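Local coordinates for thymine dioxygenase (Neurospora crassa, PDB 5C3Q), which hydroxylates the methyl group of thymine, probably as an iron- and 2-oxoglutarate-dependent dioxygenase built on a double-stranded beta-helix fold, at residues A256-A261 against V328-A333; D156-L161 against I291-N296; A88-S93 against I125-E130; N265-S270 against P307-A312. All coordinates share one frame; numbering follows the deposited sequence.

Overall arrangement
Contact 2 is buried: a long helix lies on the large mixed sheet, and its chemistry is carbon and sulfur over an aromatic face. Contact 3 reaches the same sheet at one of its edge strands, 91-93, partly buried and held by an arginine gripping a carboxylate and a backbone carbonyl across the contact. Contact 1 sits at the surface and rests on a salt bridge between two helices. Contacts 1 and 4 flank helix 258-263, one at its start, the other past its end, and Asp258 meets Ser270 between them. Contact 4, farthest out, has only van der Waals touches across it. Contacts 1, 2 and 3 each give the thymine pocket a residue; there Leu331 touches Asn89.

Contact 1. Residues A256-A261 against V328-A333; sequences AGDLLA and VQRLAA. With TDR (thymine), chain G; EDO (1,2-ethanediol), chain J.
Arg330 reaches Asp258 through a bent chain: CG beside the backbone N, then bends at chi2 -65° and chi3 -60° that swing the guanidinium off helix 323-332 and across the gap to helix 258-263. Asp258 likewise carries CG beside its backbone N, which turns OD2 to meet the arginine, and the two side chains cross at about a right angle. The grip is end-on but converges on one atom. Arg330 NH1 stands 2.8 Å from Asp258 OD2 on its anti lone pair, the straighter bond of the two, while Arg330 NH2 reaches Asp258 OD2 at 3.1 Å, nearly in line with the C-O bond. The carboxylate and guanidinium planes are only 14° apart, so both donors lie close to a common plane with the oxygen. Thr217 OG1 is also bonded to OD2, Ser270 OG holds OD1, and Tyr326 OH bonds NH1, so both charged groups are fixed by second partners. Asp258 opens its helix directly after the N-cap residue Gly257, where the helix N-terminus would probably favour a negative charge. Next to Arg330 on the other helix, Leu331 CD2 comes within 3.8 Å of thymine N1, and Gln329 NE2 donates at 2.8 Å to O1 of an ethanediol, probably from the crystallisation liquor. The salt bridge thus ties the C-terminal helix to a helix whose Asp258 is backbone-bonded to the nickel ligand Asp218, consistent with a C-terminal helix that closes the substrate side of a 2-oxoglutarate oxygenase active site.

Contact 2. Residues D156-L161 against I291-N296; sequences DQCKAL and IAYFCN. With TDR (thymine), chain G; AKG (2-oxoglutaric acid), chain F.
Cys158 sits squarely on the ring of Tyr293, where helix 147-173 packs against strand 284-295 of the large sheet of the double-stranded beta-helix. Tyr293 holds its CG anti to the backbone N (chi1 -172°), which sends the ring out from the sheet towards the helix and lays one face beneath Cys158. The CB of Cys158 is 3.3 Å from the centroid of the Tyr293 ring, almost exactly on the ring normal, a CH-pi contact. With chi1 near -70° the sulfur is carried off centre but remains over the same face, SG lying 4.3 Å from the Tyr293 centroid. Phe155, one turn earlier on the helix, meets the tyrosine edge-to-face. At the far end of the ring Lys159 runs past the phenol, its CB 3.5 Å from Tyr293 OH, before its extended chain leads away. That hydroxyl is bonded to Asn189 ND2; the backbone N of Lys159 is nearby but makes no hydrogen bond to it. The next residue, Phe294, points into the active site instead. Thymine C4 lies 3.4 Å above the plane of the Phe294 ring, over its centre, and at the ring edge Phe294 CZ is 3.5 Å from 2-oxoglutarate O1.

Contact 3. Residues A88-S93 against I125-E130; sequences ANRGYS and IGREDE
Arg90 NH2 makes the shortest bond here, 2.7 Å to Glu130 OE1, reaching the anti lone pair of that oxygen. The same nitrogen donates to Arg127 O at 3.1 Å, in the carbonyl plane and at 154°. Arg90 NH1 turns back to its own segment and bonds Ala88 O at 2.8 Å, with a second, weak bond to Glu130 OE1; NE has a weak partner in Asn135 OD1. The chain is extended from CG to NE, so the guanidinium reaches the two ends of the type I turn, Arg127 O and the Glu130 carboxylate. The carboxylate is turned 60° from the guanidinium plane, so the pair do not lie flat against each other. Over one guanidinium face passes Gly126, its CA 3.6 Å from Arg90 NH2; a side chain there would run into that nitrogen. Glu130 also touches with its shaft, CB lying 3.6 Å from Arg90 NH2, and its CA sits 3.4 Å above the guanidinium plane of Arg127. That second arginine points away, its NH1 bonded to Asp129 OD1 at 3.1 Å and its NE in a salt bridge with Asp188. A leucine in place of Arg90 would probably leave Glu130 without its counter-charge and take from Arg127 O and Ala88 O a shared donor group. Asn89, next in the chain, bonds thymine O2 through ND2. The link across thus runs through the Glu130 carboxylate and Arg127 O, while Ala88 O steadies the guanidinium from its own side, and the positive charge probably stabilises Glu130 in its ionised form.

Contact 4. Residues N265-S270 against P307-A312; sequences NDTIKS and PGTYAA
Asn265 closes helix 258-263 in a Schellman motif and, just past that end, meets Thr309 in the loop between strands 302-303 and 321-322. Asn265 CB rests 3.8 Å from Thr309 OG1; with CG anti to the backbone N (chi1 -158°) the amide reaches on past the threonine. Asn265 ND2 is 3.6 Å from Thr309 O, not a hydrogen bond, and 4.0 Å from Tyr310 CB, with amide and ring planes 76° apart. The amide bonds go to the next part of that loop: OD1 to Lys317 N and ND2 to Glu315 O. Asp266 turns away and pairs with Lys317. Thr267 comes back towards the loop. Its OG1 stands between the backbone N and the carbonyl carbon (chi1 56°), where it bonds Ser264 O while also lying 3.7 Å from Thr309 CG2. An alanine here, lacking both OG1 and CG2, is likely to leave Ser264 O without this partner and open a gap beside Thr309. Ile268 then packs inward on helix 28-44, and Ser270 OG bonds Asp258 OD1. No hydrogen bond spans the two segments: Thr309 OG1 is taken by Ile306 O, and Thr267 CG2 settles 3.8 Å from Thr309 O.

Contact 1. Residues A256-A261 against V328-A333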
loop_
_atom_site.group_PDB
_atom_site.type_symbol
_atom_site.label_atom_id
_atom_site.label_comp_id
_atom_site.label_asym_id
_atom_site.label_seq_id
_atom_site.Cartn_x
_atom_site.Cartn_y
_atom_site.Cartn_z
ATOM N N ALA A 256 1.723 -3.071 -7.505
ATOM C CA ALA A 256 3.112 -2.698 -7.714
ATOM C C ALA A 256 3.278 -1.203 -7.476
ATOM O O ALA A 256 2.383 -0.427 -7.775
ATOM C CB ALA A 256 3.550 -3.060 -9.119
ATOM N N GLY A 257 4.422 -0.814 -6.921
ATOM C CA GLY A 257 4.759 0.589 -6.730
ATOM C C GLY A 257 5.695 1.126 -7.806
ATOM O O GLY A 257 6.154 0.394 -8.682
ATOM N N ASP A 258 6.005 2.414 -7.707
ATOM C CA ASP A 258 6.768 3.108 -8.739
ATOM C C ASP A 258 8.174 2.571 -8.917
ATOM O O ASP A 258 8.691 2.564 -10.029
ATOM C CB ASP A 258 6.787 4.613 -8.461
ATOM C CG ASP A 258 5.408 5.240 -8.586
ATOM O OD1 ASP A 258 4.542 4.626 -9.258
ATOM O OD2 ASP A 258 5.185 6.336 -8.022
ATOM N N LEU A 259 8.792 2.107 -7.833
ATOM C CA LEU A 259 10.144 1.581 -7.921
ATOM C C LEU A 259 10.153 0.264 -8.714
ATOM O O LEU A 259 11.041 0.042 -9.541
ATOM C CB LEU A 259 10.749 1.412 -6.517
ATOM C CG LEU A 259 12.220 1.748 -6.243
ATOM C CD1 LEU A 259 12.788 2.869 -7.107
ATOM C CD2 LEU A 259 12.382 2.088 -4.762
ATOM N N LEU A 260 9.161 -0.596 -8.492
ATOM C CA LEU A 260 9.064 -1.844 -9.269
ATOM C C LEU A 260 8.757 -1.561 -10.744
ATOM O O LEU A 260 9.324 -2.191 -11.625
ATOM C CB LEU A 260 8.023 -2.804 -8.674
ATOM C CG LEU A 260 7.842 -4.150 -9.391
ATOM C CD1 LEU A 260 9.162 -4.895 -9.558
ATOM C CD2 LEU A 260 6.848 -5.020 -8.639
ATOM N N ALA A 261 7.870 -0.608 -11.003
ATOM C CA ALA A 261 7.585 -0.175 -12.374
ATOM C C ALA A 261 8.881 0.182 -13.095
ATOM O O ALA A 261 9.172 -0.326 -14.177
ATOM C CB ALA A 261 6.643 1.021 -12.364
ATOM N N VAL A 328 13.213 8.448 0.019
ATOM C CA VAL A 328 13.243 9.657 0.848
ATOM C C VAL A 328 12.883 10.891 0.028
ATOM O O VAL A 328 12.193 11.772 0.526
ATOM C CB VAL A 328 14.575 9.877 1.613
ATOM C CG1 VAL A 328 14.745 8.818 2.686
ATOM C CG2 VAL A 328 15.781 9.906 0.685
ATOM N N GLN A 329 13.317 10.934 -1.230
ATOM C CA GLN A 329 12.928 12.019 -2.132
ATOM C C GLN A 329 11.411 12.081 -2.318
ATOM O O GLN A 329 10.832 13.164 -2.295
ATOM C CB GLN A 329 13.647 11.897 -3.480
ATOM C CG GLN A 329 15.124 12.259 -3.388
ATOM C CD GLN A 329 15.951 11.987 -4.643
ATOM O OE1 GLN A 329 17.139 12.303 -4.666
ATOM N NE2 GLN A 329 15.346 11.405 -5.678
ATOM N N ARG A 330 10.768 10.924 -2.475
ATOM C CA ARG A 330 9.308 10.870 -2.609
ATOM C C ARG A 330 8.611 11.266 -1.304
ATOM O O ARG A 330 7.635 12.015 -1.313
ATOM C CB ARG A 330 8.838 9.468 -3.033
ATOM C CG ARG A 330 9.340 8.991 -4.395
ATOM C CD ARG A 330 8.815 9.821 -5.559
ATOM N NE ARG A 330 7.356 9.801 -5.656
ATOM C CZ ARG A 330 6.637 8.860 -6.262
ATOM N NH1 ARG A 330 7.226 7.822 -6.846
ATOM N NH2 ARG A 330 5.313 8.953 -6.283
ATOM N N LEU A 331 9.118 10.755 -0.186
ATOM C CA LEU A 331 8.543 11.048 1.127
ATOM C C LEU A 331 8.749 12.501 1.544
ATOM O O LEU A 331 7.897 13.080 2.208
ATOM C CB LEU A 331 9.144 10.124 2.187
ATOM C CG LEU A 331 8.737 8.657 2.064
ATOM C CD1 LEU A 331 9.742 7.744 2.750
ATOM C CD2 LEU A 331 7.337 8.451 2.624
ATOM N N ALA A 332 9.876 13.084 1.149
ATOM C CA ALA A 332 10.229 14.445 1.554
ATOM C C ALA A 332 9.599 15.543 0.690
ATOM O O ALA A 332 9.489 16.684 1.139
ATOM C CB ALA A 332 11.745 14.604 1.565
ATOM N N ALA A 333 9.184 15.203 -0.532
ATOM C CA ALA A 333 8.760 16.197 -1.533
ATOM C C ALA A 333 7.687 17.179 -1.049
ATOM O O ALA A 333 7.849 18.393 -1.184
ATOM C CB ALA A 333 8.289 15.496 -2.800
HETATM N N1 TDR G . 4.395 6.089 2.305
HETATM C C2 TDR G . 5.362 5.074 1.951
HETATM O O2 TDR G . 6.272 4.813 2.714
HETATM N N3 TDR G . 5.242 4.372 0.695
HETATM C C4 TDR G . 4.172 4.667 -0.203
HETATM O O4 TDR G . 4.101 4.053 -1.254
HETATM C C5 TDR G . 3.185 5.701 0.145
HETATM C CM5 TDR G . 2.046 6.057 -0.757
HETATM C C6 TDR G . 3.322 6.409 1.421
HETATM C C1 EDO J . 11.924 11.241 -7.338
HETATM O O1 EDO J . 12.898 10.512 -6.580
HETATM C C2 EDO J . 12.340 12.707 -7.423
HETATM O O2 EDO J . 11.213 13.586 -7.308
#

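Contact 2. Residues D156-L161 against I291-N296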
loop_
_atom_site.group_PDB
_atom_site.type_symbol
_atom_site.label_atom_id
_atom_site.label_comp_id
_atom_site.label_asym_id
_atom_site.label_seq_id
_atom_site.Cartn_x
_atom_site.Cartn_y
_atom_site.Cartn_z
ATOM N N ASP A 156 6.502 -8.953 10.330
ATOM C CA ASP A 156 7.356 -10.058 9.865
ATOM C C ASP A 156 6.622 -11.049 8.951
ATOM O O ASP A 156 7.213 -11.583 8.015
ATOM C CB ASP A 156 7.988 -10.791 11.056
ATOM C CG ASP A 156 9.019 -9.936 11.786
ATOM O OD1 ASP A 156 9.482 -8.927 11.205
ATOM O OD2 ASP A 156 9.372 -10.268 12.937
ATOM N N GLN A 157 5.339 -11.276 9.208
ATOM C CA GLN A 157 4.533 -12.124 8.327
ATOM C C GLN A 157 4.282 -11.475 6.959
ATOM O O GLN A 157 4.288 -12.161 5.938
ATOM C CB GLN A 157 3.216 -12.495 9.000
ATOM C CG GLN A 157 3.415 -13.413 10.193
ATOM C CD GLN A 157 2.113 -13.976 10.725
ATOM O OE1 GLN A 157 1.233 -14.373 9.957
ATOM N NE2 GLN A 157 1.985 -14.021 12.045
ATOM N N CYS A 158 4.072 -10.159 6.940
ATOM C CA CYS A 158 3.949 -9.419 5.680
ATOM C C CYS A 158 5.291 -9.344 4.952
ATOM O O CYS A 158 5.340 -9.392 3.721
ATOM C CB CYS A 158 3.417 -8.002 5.917
ATOM S SG CYS A 158 1.682 -7.914 6.415
ATOM N N LYS A 159 6.371 -9.209 5.716
ATOM C CA LYS A 159 7.730 -9.256 5.169
ATOM C C LYS A 159 7.971 -10.584 4.450
ATOM O O LYS A 159 8.552 -10.615 3.365
ATOM C CB LYS A 159 8.752 -9.058 6.300
ATOM C CG LYS A 159 10.201 -9.385 5.970
ATOM C CD LYS A 159 11.055 -9.257 7.226
ATOM C CE LYS A 159 12.433 -9.856 7.046
ATOM N NZ LYS A 159 13.195 -9.841 8.329
ATOM N N ALA A 160 7.513 -11.675 5.059
ATOM C CA ALA A 160 7.614 -13.003 4.449
ATOM C C ALA A 160 6.764 -13.109 3.176
ATOM O O ALA A 160 7.205 -13.682 2.185
ATOM C CB ALA A 160 7.219 -14.081 5.447
ATOM N N LEU A 161 5.556 -12.547 3.198
ATOM C CA LEU A 161 4.691 -12.551 2.008
ATOM C C LEU A 161 5.289 -11.741 0.854
ATOM O O LEU A 161 5.177 -12.131 -0.309
ATOM C CB LEU A 161 3.294 -12.025 2.353
ATOM C CG LEU A 161 2.243 -12.058 1.240
ATOM C CD1 LEU A 161 2.100 -13.449 0.640
ATOM C CD2 LEU A 161 0.902 -11.570 1.768
ATOM N N ILE A 291 -5.115 -1.485 6.259
ATOM C CA ILE A 291 -3.712 -1.590 6.587
ATOM C C ILE A 291 -2.945 -1.696 5.275
ATOM O O ILE A 291 -3.159 -2.632 4.492
ATOM C CB ILE A 291 -3.427 -2.819 7.475
ATOM C CG1 ILE A 291 -4.280 -2.763 8.749
ATOM C CG2 ILE A 291 -1.941 -2.890 7.812
ATOM C CD1 ILE A 291 -4.144 -3.968 9.656
ATOM N N ALA A 292 -2.072 -0.725 5.033
ATOM C CA ALA A 292 -1.184 -0.750 3.881
ATOM C C ALA A 292 0.213 -1.127 4.339
ATOM O O ALA A 292 0.846 -0.395 5.108
ATOM C CB ALA A 292 -1.165 0.601 3.191
ATOM N N TYR A 293 0.695 -2.275 3.871
ATOM C CA TYR A 293 2.065 -2.676 4.123
ATOM C C TYR A 293 2.907 -2.363 2.883
ATOM O O TYR A 293 2.869 -3.086 1.878
ATOM C CB TYR A 293 2.129 -4.156 4.499
ATOM C CG TYR A 293 3.488 -4.619 4.961
ATOM C CD1 TYR A 293 3.873 -4.494 6.289
ATOM C CD2 TYR A 293 4.385 -5.192 4.068
ATOM C CE1 TYR A 293 5.117 -4.924 6.719
ATOM C CE2 TYR A 293 5.632 -5.630 4.486
ATOM C CZ TYR A 293 5.993 -5.494 5.814
ATOM O OH TYR A 293 7.230 -5.924 6.239
ATOM N N PHE A 294 3.648 -1.261 2.955
ATOM C CA PHE A 294 4.492 -0.822 1.845
ATOM C C PHE A 294 5.772 -1.641 1.834
ATOM O O PHE A 294 6.565 -1.581 2.782
ATOM C CB PHE A 294 4.846 0.661 1.985
ATOM C CG PHE A 294 3.653 1.573 1.995
ATOM C CD1 PHE A 294 2.790 1.610 0.911
ATOM C CD2 PHE A 294 3.403 2.403 3.074
ATOM C CE1 PHE A 294 1.695 2.456 0.906
ATOM C CE2 PHE A 294 2.312 3.252 3.076
ATOM C CZ PHE A 294 1.455 3.279 1.992
ATOM N N CYS A 295 5.959 -2.419 0.775
ATOM C CA CYS A 295 7.185 -3.181 0.598
ATOM C C CYS A 295 8.168 -2.402 -0.264
ATOM O O CYS A 295 7.783 -1.778 -1.263
ATOM C CB CYS A 295 6.900 -4.532 -0.036
ATOM S SG CYS A 295 5.650 -5.509 0.823
ATOM N N ASN A 296 9.437 -2.442 0.135
ATOM C CA ASN A 296 10.505 -1.753 -0.572
ATOM C C ASN A 296 11.692 -2.675 -0.800
ATOM O O ASN A 296 11.917 -3.601 -0.022
ATOM C CB ASN A 296 10.979 -0.551 0.250
ATOM C CG ASN A 296 9.891 0.496 0.440
ATOM O OD1 ASN A 296 9.324 0.996 -0.528
ATOM N ND2 ASN A 296 9.609 0.843 1.689
HETATM N N1 TDR G . 4.395 6.089 2.305
HETATM C C2 TDR G . 5.362 5.074 1.951
HETATM O O2 TDR G . 6.272 4.813 2.714
HETATM N N3 TDR G . 5.242 4.372 0.695
HETATM C C4 TDR G . 4.172 4.667 -0.203
HETATM O O4 TDR G . 4.101 4.053 -1.254
HETATM C C5 TDR G . 3.185 5.701 0.145
HETATM C CM5 TDR G . 2.046 6.057 -0.757
HETATM C C6 TDR G . 3.322 6.409 1.421
HETATM C C1 AKG F . -2.230 4.130 0.827
HETATM O O1 AKG F . -1.249 4.333 0.064
HETATM O O2 AKG F . -2.153 4.325 2.057
HETATM C C2 AKG F . -3.506 3.664 0.260
HETATM O O5 AKG F . -3.653 3.625 -0.959
HETATM C C3 AKG F . -4.629 3.242 1.189
HETATM C C4 AKG F . -5.790 2.642 0.401
HETATM C C5 AKG F . -6.882 2.137 1.315
HETATM O O3 AKG F . -7.630 1.236 0.881
HETATM O O4 AKG F . -7.021 2.627 2.456
#

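Contact 3. Residues A88-S93 against I125-E130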
loop_
_atom_site.group_PDB
_atom_site.type_symbol
_atom_site.label_atom_id
_atom_site.label_comp_id
_atom_site.label_asym_id
_atom_site.label_seq_id
_atom_site.Cartn_x
_atom_site.Cartn_y
_atom_site.Cartn_z
ATOM N N ALA A 88 12.868 8.921 8.661
ATOM C CA ALA A 88 12.372 7.957 9.648
ATOM C C ALA A 88 11.106 7.274 9.126
ATOM O O ALA A 88 10.985 6.044 9.163
ATOM C CB ALA A 88 12.075 8.655 10.964
ATOM N N ASN A 89 10.168 8.093 8.655
ATOM C CA ASN A 89 8.890 7.627 8.102
ATOM C C ASN A 89 8.109 6.728 9.068
ATOM O O ASN A 89 7.547 5.709 8.673
ATOM C CB ASN A 89 9.118 6.915 6.761
ATOM C CG ASN A 89 7.857 6.833 5.916
ATOM O OD1 ASN A 89 6.931 7.623 6.086
ATOM N ND2 ASN A 89 7.819 5.876 4.997
ATOM N N ARG A 90 8.092 7.113 10.339
ATOM C CA ARG A 90 7.457 6.316 11.388
ATOM C C ARG A 90 6.639 7.204 12.307
ATOM O O ARG A 90 7.044 8.329 12.618
ATOM C CB ARG A 90 8.513 5.586 12.226
ATOM C CG ARG A 90 9.216 4.426 11.532
ATOM C CD ARG A 90 10.546 4.152 12.218
ATOM N NE ARG A 90 11.171 2.882 11.837
ATOM C CZ ARG A 90 12.021 2.705 10.824
ATOM N NH1 ARG A 90 12.351 3.705 10.012
ATOM N NH2 ARG A 90 12.535 1.500 10.608
ATOM N N GLY A 91 5.499 6.689 12.757
ATOM C CA GLY A 91 4.693 7.368 13.757
ATOM C C GLY A 91 3.341 7.846 13.267
ATOM O O GLY A 91 2.913 7.537 12.147
ATOM N N TYR A 92 2.680 8.613 14.127
ATOM C CA TYR A 92 1.290 8.998 13.932
ATOM C C TYR A 92 1.155 10.254 13.084
ATOM O O TYR A 92 1.915 11.208 13.249
ATOM C CB TYR A 92 0.610 9.226 15.283
ATOM C CG TYR A 92 -0.791 9.771 15.162
ATOM C CD1 TYR A 92 -1.845 8.946 14.779
ATOM C CD2 TYR A 92 -1.065 11.113 15.421
ATOM C CE1 TYR A 92 -3.131 9.441 14.660
ATOM C CE2 TYR A 92 -2.351 11.615 15.304
ATOM C CZ TYR A 92 -3.379 10.776 14.924
ATOM O OH TYR A 92 -4.660 11.260 14.803
ATOM N N SER A 93 0.172 10.252 12.189
ATOM C CA SER A 93 -0.105 11.416 11.363
ATOM C C SER A 93 -1.597 11.582 11.079
ATOM O O SER A 93 -2.343 10.605 10.970
ATOM C CB SER A 93 0.668 11.326 10.052
ATOM O OG SER A 93 0.571 12.542 9.340
ATOM N N ILE A 125 4.788 2.000 11.103
ATOM C CA ILE A 125 5.751 1.181 11.820
ATOM C C ILE A 125 6.769 0.656 10.813
ATOM O O ILE A 125 6.385 0.101 9.785
ATOM C CB ILE A 125 5.039 -0.020 12.487
ATOM C CG1 ILE A 125 4.080 0.463 13.579
ATOM C CG2 ILE A 125 6.042 -1.002 13.070
ATOM C CD1 ILE A 125 2.918 -0.482 13.825
ATOM N N GLY A 126 8.055 0.842 11.106
ATOM C CA GLY A 126 9.140 0.290 10.287
ATOM C C GLY A 126 9.728 -0.923 10.974
ATOM O O GLY A 126 9.249 -1.325 12.035
ATOM N N ARG A 127 10.764 -1.519 10.390
ATOM C CA ARG A 127 11.428 -2.638 11.051
ATOM C C ARG A 127 12.118 -2.149 12.324
ATOM O O ARG A 127 12.699 -1.067 12.350
ATOM C CB ARG A 127 12.408 -3.372 10.134
ATOM C CG ARG A 127 13.611 -2.578 9.674
ATOM C CD ARG A 127 14.604 -3.501 8.992
ATOM N NE ARG A 127 15.668 -2.743 8.338
ATOM C CZ ARG A 127 16.915 -2.610 8.784
ATOM N NH1 ARG A 127 17.316 -3.192 9.908
ATOM N NH2 ARG A 127 17.780 -1.888 8.080
ATOM N N GLU A 128 12.031 -2.965 13.367
ATOM C CA GLU A 128 12.479 -2.601 14.707
ATOM C C GLU A 128 13.946 -2.216 14.814
ATOM O O GLU A 128 14.296 -1.321 15.583
ATOM C CB GLU A 128 12.222 -3.764 15.669
ATOM C CG GLU A 128 10.789 -3.859 16.151
ATOM C CD GLU A 128 10.502 -2.912 17.302
ATOM O OE1 GLU A 128 10.453 -1.683 17.075
ATOM O OE2 GLU A 128 10.305 -3.402 18.437
ATOM N N ASP A 129 14.799 -2.902 14.064
ATOM C CA ASP A 129 16.243 -2.820 14.281
ATOM C C ASP A 129 16.982 -2.017 13.210
ATOM O O ASP A 129 18.164 -2.251 12.962
ATOM C CB ASP A 129 16.834 -4.233 14.406
ATOM C CG ASP A 129 16.689 -5.054 13.135
ATOM O OD1 ASP A 129 15.864 -4.699 12.262
ATOM O OD2 ASP A 129 17.408 -6.067 13.012
ATOM N N GLU A 130 16.296 -1.066 12.578
ATOM C CA GLU A 130 16.965 -0.181 11.634
ATOM C C GLU A 130 17.789 0.837 12.413
ATOM O O GLU A 130 17.230 1.596 13.204
ATOM C CB GLU A 130 15.978 0.544 10.727
ATOM C CG GLU A 130 16.691 1.399 9.692
ATOM C CD GLU A 130 15.772 1.970 8.640
ATOM O OE1 GLU A 130 14.542 1.936 8.824
ATOM O OE2 GLU A 130 16.298 2.467 7.625
#

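Contact 4. Residues N265-S270 against P307-A312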
loop_
_atom_site.group_PDB
_atom_site.type_symbol
_atom_site.label_atom_id
_atom_site.label_comp_id
_atom_site.label_asym_id
_atom_site.label_seq_id
_atom_site.Cartn_x
_atom_site.Cartn_y
_atom_site.Cartn_z
ATOM N N ASN A 265 11.530 -1.867 -16.019
ATOM C CA ASN A 265 11.581 -1.131 -17.275
ATOM C C ASN A 265 10.189 -0.868 -17.847
ATOM O O ASN A 265 9.978 -0.959 -19.058
ATOM C CB ASN A 265 12.454 -1.862 -18.304
ATOM C CG ASN A 265 12.966 -0.930 -19.385
ATOM O OD1 ASN A 265 13.422 0.166 -19.086
ATOM N ND2 ASN A 265 12.874 -1.352 -20.648
ATOM N N ASP A 266 9.256 -0.549 -16.951
ATOM C CA ASP A 266 7.835 -0.342 -17.265
ATOM C C ASP A 266 7.110 -1.538 -17.897
ATOM O O ASP A 266 6.092 -1.355 -18.563
ATOM C CB ASP A 266 7.642 0.919 -18.126
ATOM C CG ASP A 266 7.908 2.198 -17.355
ATOM O OD1 ASP A 266 7.808 2.180 -16.110
ATOM O OD2 ASP A 266 8.214 3.224 -17.992
ATOM N N THR A 267 7.605 -2.754 -17.684
ATOM C CA THR A 267 6.838 -3.937 -18.076
ATOM C C THR A 267 5.764 -4.212 -17.019
ATOM O O THR A 267 4.721 -4.774 -17.326
ATOM C CB THR A 267 7.720 -5.183 -18.300
ATOM O OG1 THR A 267 8.492 -5.455 -17.128
ATOM C CG2 THR A 267 8.650 -4.968 -19.478
ATOM N N ILE A 268 6.033 -3.800 -15.779
ATOM C CA ILE A 268 5.058 -3.850 -14.693
ATOM C C ILE A 268 4.498 -2.448 -14.442
ATOM O O ILE A 268 5.242 -1.466 -14.481
ATOM C CB ILE A 268 5.684 -4.440 -13.414
ATOM C CG1 ILE A 268 5.868 -5.953 -13.604
ATOM C CG2 ILE A 268 4.810 -4.138 -12.196
ATOM C CD1 ILE A 268 6.695 -6.643 -12.546
ATOM N N LYS A 269 3.189 -2.369 -14.196
ATOM C CA LYS A 269 2.488 -1.092 -14.051
ATOM C C LYS A 269 2.335 -0.693 -12.588
ATOM O O LYS A 269 2.061 -1.539 -11.741
ATOM C CB LYS A 269 1.083 -1.159 -14.676
ATOM C CG LYS A 269 1.001 -1.813 -16.044
ATOM C CD LYS A 269 1.780 -1.056 -17.106
ATOM C CE LYS A 269 1.674 -1.768 -18.447
ATOM N NZ LYS A 269 2.287 -1.007 -19.562
ATOM N N SER A 270 2.515 0.595 -12.303
ATOM C CA SER A 270 2.159 1.171 -11.013
ATOM C C SER A 270 0.975 2.092 -11.255
ATOM O O SER A 270 1.106 3.105 -11.935
ATOM C CB SER A 270 3.319 1.956 -10.408
ATOM O OG SER A 270 2.926 2.507 -9.158
ATOM N N PRO A 307 16.767 -8.423 -15.585
ATOM C CA PRO A 307 17.022 -9.194 -16.805
ATOM C C PRO A 307 15.748 -9.783 -17.413
ATOM O O PRO A 307 14.892 -10.295 -16.689
ATOM C CB PRO A 307 17.973 -10.311 -16.344
ATOM C CG PRO A 307 17.929 -10.299 -14.854
ATOM C CD PRO A 307 17.580 -8.901 -14.455
ATOM N N GLY A 308 15.631 -9.688 -18.735
ATOM C CA GLY A 308 14.468 -10.186 -19.453
ATOM C C GLY A 308 13.347 -9.178 -19.637
ATOM O O GLY A 308 12.299 -9.528 -20.175
ATOM N N THR A 309 13.557 -7.935 -19.198
ATOM C CA THR A 309 12.571 -6.860 -19.375
ATOM C C THR A 309 12.922 -5.923 -20.537
ATOM O O THR A 309 12.261 -4.906 -20.747
ATOM C CB THR A 309 12.416 -6.021 -18.091
ATOM O OG1 THR A 309 13.678 -5.455 -17.726
ATOM C CG2 THR A 309 11.889 -6.876 -16.949
ATOM N N TYR A 310 13.964 -6.273 -21.287
ATOM C CA TYR A 310 14.393 -5.510 -22.453
ATOM C C TYR A 310 15.285 -6.398 -23.321
ATOM O O TYR A 310 15.944 -7.298 -22.806
ATOM C CB TYR A 310 15.182 -4.272 -22.015
ATOM C CG TYR A 310 16.443 -4.618 -21.264
ATOM C CD1 TYR A 310 16.398 -4.931 -19.910
ATOM C CD2 TYR A 310 17.677 -4.664 -21.911
ATOM C CE1 TYR A 310 17.546 -5.270 -19.215
ATOM C CE2 TYR A 310 18.831 -5.003 -21.222
ATOM C CZ TYR A 310 18.758 -5.304 -19.874
ATOM O OH TYR A 310 19.890 -5.640 -19.171
ATOM N N ALA A 311 15.303 -6.141 -24.625
ATOM C CA ALA A 311 16.187 -6.866 -25.544
ATOM C C ALA A 311 17.478 -6.076 -25.764
ATOM O O ALA A 311 18.535 -6.450 -25.252
ATOM C CB ALA A 311 15.484 -7.148 -26.867
ATOM N N ALA A 312 17.391 -4.982 -26.514
ATOM C CA ALA A 312 18.536 -4.105 -26.733
ATOM C C ALA A 312 18.662 -3.123 -25.574
ATOM O O ALA A 312 17.664 -2.747 -24.957
ATOM C CB ALA A 312 18.389 -3.357 -28.052
#